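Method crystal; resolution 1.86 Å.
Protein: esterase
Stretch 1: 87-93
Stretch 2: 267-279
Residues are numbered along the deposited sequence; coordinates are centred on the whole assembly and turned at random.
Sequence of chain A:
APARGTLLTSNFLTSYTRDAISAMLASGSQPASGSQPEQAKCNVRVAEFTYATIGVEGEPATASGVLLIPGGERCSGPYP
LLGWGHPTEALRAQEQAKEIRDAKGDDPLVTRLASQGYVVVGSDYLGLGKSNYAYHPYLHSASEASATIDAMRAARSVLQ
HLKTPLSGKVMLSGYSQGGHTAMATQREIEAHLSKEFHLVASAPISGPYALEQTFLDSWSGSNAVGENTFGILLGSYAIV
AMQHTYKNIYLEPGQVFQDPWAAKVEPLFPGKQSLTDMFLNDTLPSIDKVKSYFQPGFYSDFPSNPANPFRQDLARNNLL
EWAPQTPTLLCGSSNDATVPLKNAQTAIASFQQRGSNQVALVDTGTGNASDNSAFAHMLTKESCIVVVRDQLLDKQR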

# COMPACT_ATOMS: atom_id res chain seq x y z
N PRO A 87 2.13 -1.34 -3.06
CA PRO A 87 1.33 -0.50 -3.96
C PRO A 87 0.32 -1.28 -4.81
O PRO A 87 0.26 -2.51 -4.74
CB PRO A 87 2.39 0.20 -4.80
CG PRO A 87 3.45 -0.86 -4.92
CD PRO A 87 3.54 -1.37 -3.49
N THR A 88 -0.45 -0.56 -5.61
CA THR A 88 -1.47 -1.18 -6.46
C THR A 88 -0.93 -2.35 -7.27
O THR A 88 0.10 -2.23 -7.94
CB THR A 88 -2.08 -0.15 -7.44
OG1 THR A 88 -2.51 1.00 -6.71
CG2 THR A 88 -3.29 -0.76 -8.16
N GLU A 89 -1.63 -3.47 -7.19
CA GLU A 89 -1.24 -4.68 -7.91
C GLU A 89 -2.45 -5.25 -8.65
O GLU A 89 -3.41 -5.68 -8.02
CB GLU A 89 -0.70 -5.73 -6.94
CG GLU A 89 -0.29 -7.03 -7.62
CD GLU A 89 0.83 -6.82 -8.62
OE1 GLU A 89 1.98 -6.60 -8.17
OE2 GLU A 89 0.57 -6.86 -9.84
N ALA A 90 -2.38 -5.24 -9.98
CA ALA A 90 -3.47 -5.75 -10.81
C ALA A 90 -3.26 -7.19 -11.25
O ALA A 90 -4.20 -7.82 -11.75
CB ALA A 90 -3.67 -4.85 -12.02
N LEU A 91 -2.04 -7.71 -11.10
CA LEU A 91 -1.77 -9.09 -11.49
C LEU A 91 -2.14 -9.97 -10.31
O LEU A 91 -1.41 -10.03 -9.32
CB LEU A 91 -0.29 -9.29 -11.85
CG LEU A 91 0.07 -10.67 -12.44
CD1 LEU A 91 -0.51 -10.78 -13.85
CD2 LEU A 91 1.58 -10.85 -12.49
N ARG A 92 -3.28 -10.65 -10.41
CA ARG A 92 -3.79 -11.50 -9.35
C ARG A 92 -2.79 -12.45 -8.69
O ARG A 92 -2.73 -12.55 -7.47
CB ARG A 92 -4.98 -12.32 -9.86
CG ARG A 92 -5.41 -13.45 -8.93
CD ARG A 92 -6.65 -14.17 -9.42
NE ARG A 92 -7.87 -13.43 -9.08
CZ ARG A 92 -8.68 -12.87 -9.97
NH1 ARG A 92 -8.41 -12.94 -11.27
NH2 ARG A 92 -9.77 -12.22 -9.56
N ALA A 93 -1.99 -13.14 -9.50
CA ALA A 93 -1.03 -14.13 -8.98
C ALA A 93 0.24 -13.59 -8.33
O ALA A 93 0.97 -14.34 -7.68
CB ALA A 93 -0.67 -15.11 -10.09
N PRO A 267 -12.70 -8.47 -15.44
CA PRO A 267 -11.66 -9.51 -15.41
C PRO A 267 -10.22 -8.99 -15.27
O PRO A 267 -9.31 -9.77 -15.01
CB PRO A 267 -11.87 -10.25 -16.73
CG PRO A 267 -13.33 -10.06 -17.00
CD PRO A 267 -13.54 -8.61 -16.64
N LEU A 268 -10.02 -7.69 -15.45
CA LEU A 268 -8.69 -7.10 -15.37
C LEU A 268 -8.25 -6.66 -13.97
O LEU A 268 -7.06 -6.48 -13.72
CB LEU A 268 -8.60 -5.87 -16.28
CG LEU A 268 -8.81 -6.01 -17.78
CD1 LEU A 268 -8.91 -4.61 -18.39
CD2 LEU A 268 -7.65 -6.79 -18.40
N PHE A 269 -9.21 -6.51 -13.06
CA PHE A 269 -8.87 -6.00 -11.73
C PHE A 269 -9.31 -6.82 -10.53
O PHE A 269 -10.38 -6.59 -9.97
CB PHE A 269 -9.45 -4.58 -11.61
CG PHE A 269 -8.94 -3.63 -12.66
CD1 PHE A 269 -7.62 -3.18 -12.63
CD2 PHE A 269 -9.77 -3.20 -13.69
CE1 PHE A 269 -7.14 -2.31 -13.61
CE2 PHE A 269 -9.30 -2.33 -14.68
CZ PHE A 269 -7.98 -1.88 -14.63
N PRO A 270 -8.48 -7.79 -10.09
CA PRO A 270 -7.17 -8.16 -10.65
C PRO A 270 -7.34 -9.21 -11.75
O PRO A 270 -8.41 -9.79 -11.89
CB PRO A 270 -6.43 -8.70 -9.44
CG PRO A 270 -7.51 -9.42 -8.71
CD PRO A 270 -8.68 -8.44 -8.79
N GLY A 271 -6.28 -9.45 -12.51
CA GLY A 271 -6.37 -10.43 -13.58
C GLY A 271 -5.04 -10.98 -14.05
O GLY A 271 -4.09 -11.11 -13.27
N LYS A 272 -4.97 -11.30 -15.34
CA LYS A 272 -3.77 -11.87 -15.94
C LYS A 272 -2.73 -10.84 -16.38
O LYS A 272 -1.69 -11.21 -16.93
CB LYS A 272 -4.17 -12.73 -17.14
CG LYS A 272 -5.09 -13.89 -16.79
CD LYS A 272 -4.39 -14.89 -15.88
CE LYS A 272 -5.31 -16.04 -15.50
NZ LYS A 272 -4.61 -17.02 -14.62
N GLN A 273 -3.00 -9.56 -16.15
CA GLN A 273 -2.07 -8.51 -16.55
C GLN A 273 -1.64 -7.59 -15.42
O GLN A 273 -2.41 -7.31 -14.50
CB GLN A 273 -2.67 -7.66 -17.66
CG GLN A 273 -2.75 -8.33 -19.02
CD GLN A 273 -3.49 -7.47 -20.03
OE1 GLN A 273 -4.72 -7.45 -20.08
NE2 GLN A 273 -2.73 -6.72 -20.83
N SER A 274 -0.41 -7.10 -15.50
CA SER A 274 0.10 -6.16 -14.51
C SER A 274 -0.32 -4.78 -15.02
O SER A 274 -0.63 -4.63 -16.20
CB SER A 274 1.63 -6.22 -14.45
OG SER A 274 2.19 -5.78 -15.68
N LEU A 275 -0.33 -3.78 -14.14
CA LEU A 275 -0.70 -2.43 -14.54
C LEU A 275 0.30 -1.90 -15.56
O LEU A 275 -0.06 -1.15 -16.47
CB LEU A 275 -0.74 -1.50 -13.33
CG LEU A 275 -1.92 -1.69 -12.38
CD1 LEU A 275 -1.74 -0.80 -11.16
CD2 LEU A 275 -3.22 -1.37 -13.10
N THR A 276 1.56 -2.30 -15.40
CA THR A 276 2.62 -1.88 -16.31
C THR A 276 2.30 -2.35 -17.72
O THR A 276 2.38 -1.58 -18.68
CB THR A 276 3.98 -2.50 -15.90
OG1 THR A 276 4.41 -1.93 -14.65
CG2 THR A 276 5.03 -2.22 -16.96
N ASP A 277 1.93 -3.62 -17.84
CA ASP A 277 1.58 -4.21 -19.12
C ASP A 277 0.37 -3.50 -19.73
O ASP A 277 0.37 -3.15 -20.91
CB ASP A 277 1.29 -5.71 -18.94
CG ASP A 277 0.77 -6.36 -20.21
OD1 ASP A 277 1.06 -5.86 -21.31
OD2 ASP A 277 0.07 -7.39 -20.10
N MET A 278 -0.65 -3.28 -18.91
CA MET A 278 -1.85 -2.61 -19.40
C MET A 278 -1.56 -1.20 -19.91
O MET A 278 -2.08 -0.80 -20.95
CB MET A 278 -2.90 -2.52 -18.29
CG MET A 278 -3.57 -3.84 -17.96
SD MET A 278 -4.90 -3.59 -16.77
CE MET A 278 -4.30 -4.59 -15.39
N PHE A 279 -0.73 -0.46 -19.19
CA PHE A 279 -0.41 0.90 -19.60
C PHE A 279 0.47 0.97 -20.85
O PHE A 279 0.27 1.82 -21.71
CB PHE A 279 0.27 1.66 -18.47
CG PHE A 279 0.50 3.11 -18.79
CD1 PHE A 279 -0.57 3.97 -18.98
CD2 PHE A 279 1.80 3.60 -18.93
CE1 PHE A 279 -0.36 5.30 -19.33
CE2 PHE A 279 2.01 4.94 -19.28
CZ PHE A 279 0.93 5.79 -19.48
O HOH W 1 0.16 -4.46 -11.22
O HOH W 2 -9.71 -12.18 -13.94
O HOH W 3 -10.99 -10.12 -11.49
O HOH W 4 -2.52 -13.37 -12.48

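Residues 87-93 and 267-279 of the esterase, two segments whose touching residues are at least 178 apart in sequence, together bury 518 Å² of surface. Two backbone hydrogen bonds flank Leu 91 and join it to Gly 271 in a single beta bridge. Gly 271 N donates to Ala 90 O (2.7 Å, N-H...O angle 163°), and Arg 92 N donates to Gly 271 O (3.0 Å, 149°). Gly 271 thus uses both its amide and its carbonyl, while Leu 91 CA approaches Gly 271 O at 3.6 Å in a CA-H...O contact. A CB on Gly 271 would point away from Ala 90 and its neighbours and would lie 2.2 Å from Pro 267 O, a clash within its own segment. Not every close polar pair is a bond: Ala 90 O and Gln 273 O, 3.3 Å apart, are both acceptors, and Leu 91 N meets Gln 273 O at 3.4 Å with a poor angle. Leu 91 N instead donates to Glu 89 OE2 (3.0 Å), so the carboxylate folds back over its own loop.

Apolar packing centres on Ala 90, whose CA-to-CB bond points toward the second segment and whose methyl is buried there. Ala 90 CB lies 3.4 Å from Met 278 CE, 3.6 Å from Leu 275 CG and 4.3 Å from Phe 269 CD1. Leu 275 also receives Thr 88, with Thr 88 CG2 3.4 Å from Leu 275 CD1.

Pro 270, preceded by a cis peptide bond, sets its CG over one face of the Arg 92 guanidinium, with Pro 270 CG 3.7 Å from Arg 92 NH2.

Four waters bridge the segments. Water 1 donates to Glu 89 OE2 (2.8 Å) and accepts from Ala 90 N (2.9 Å) and Leu 275 N (3.0 Å), tying the loop to the first turn of the helix. Water 3 accepts from Arg 92 NH2 (3.1 Å) and donates to Pro 270 O (2.6 Å); water 2 similarly links Arg 92 NH1 (3.1 Å) to Pro 267 O (2.7 Å). Water 4 extends the backbone pairing, accepting from Ala 93 N (3.0 Å) and donating to Gly 271 O (2.9 Å).

Ser 274, chi1 in the p well, caps the helix from the N-cap position, and Ser 274 OG accepts from Asp 277 N (3.1 Å, 162°), satisfying an amide in the first turn. Gln 273 NE2 donates to Asp 277 OD2 (3.0 Å), a second link between the loop and the helix that carries Leu 275 and Met 278 to Ala 90.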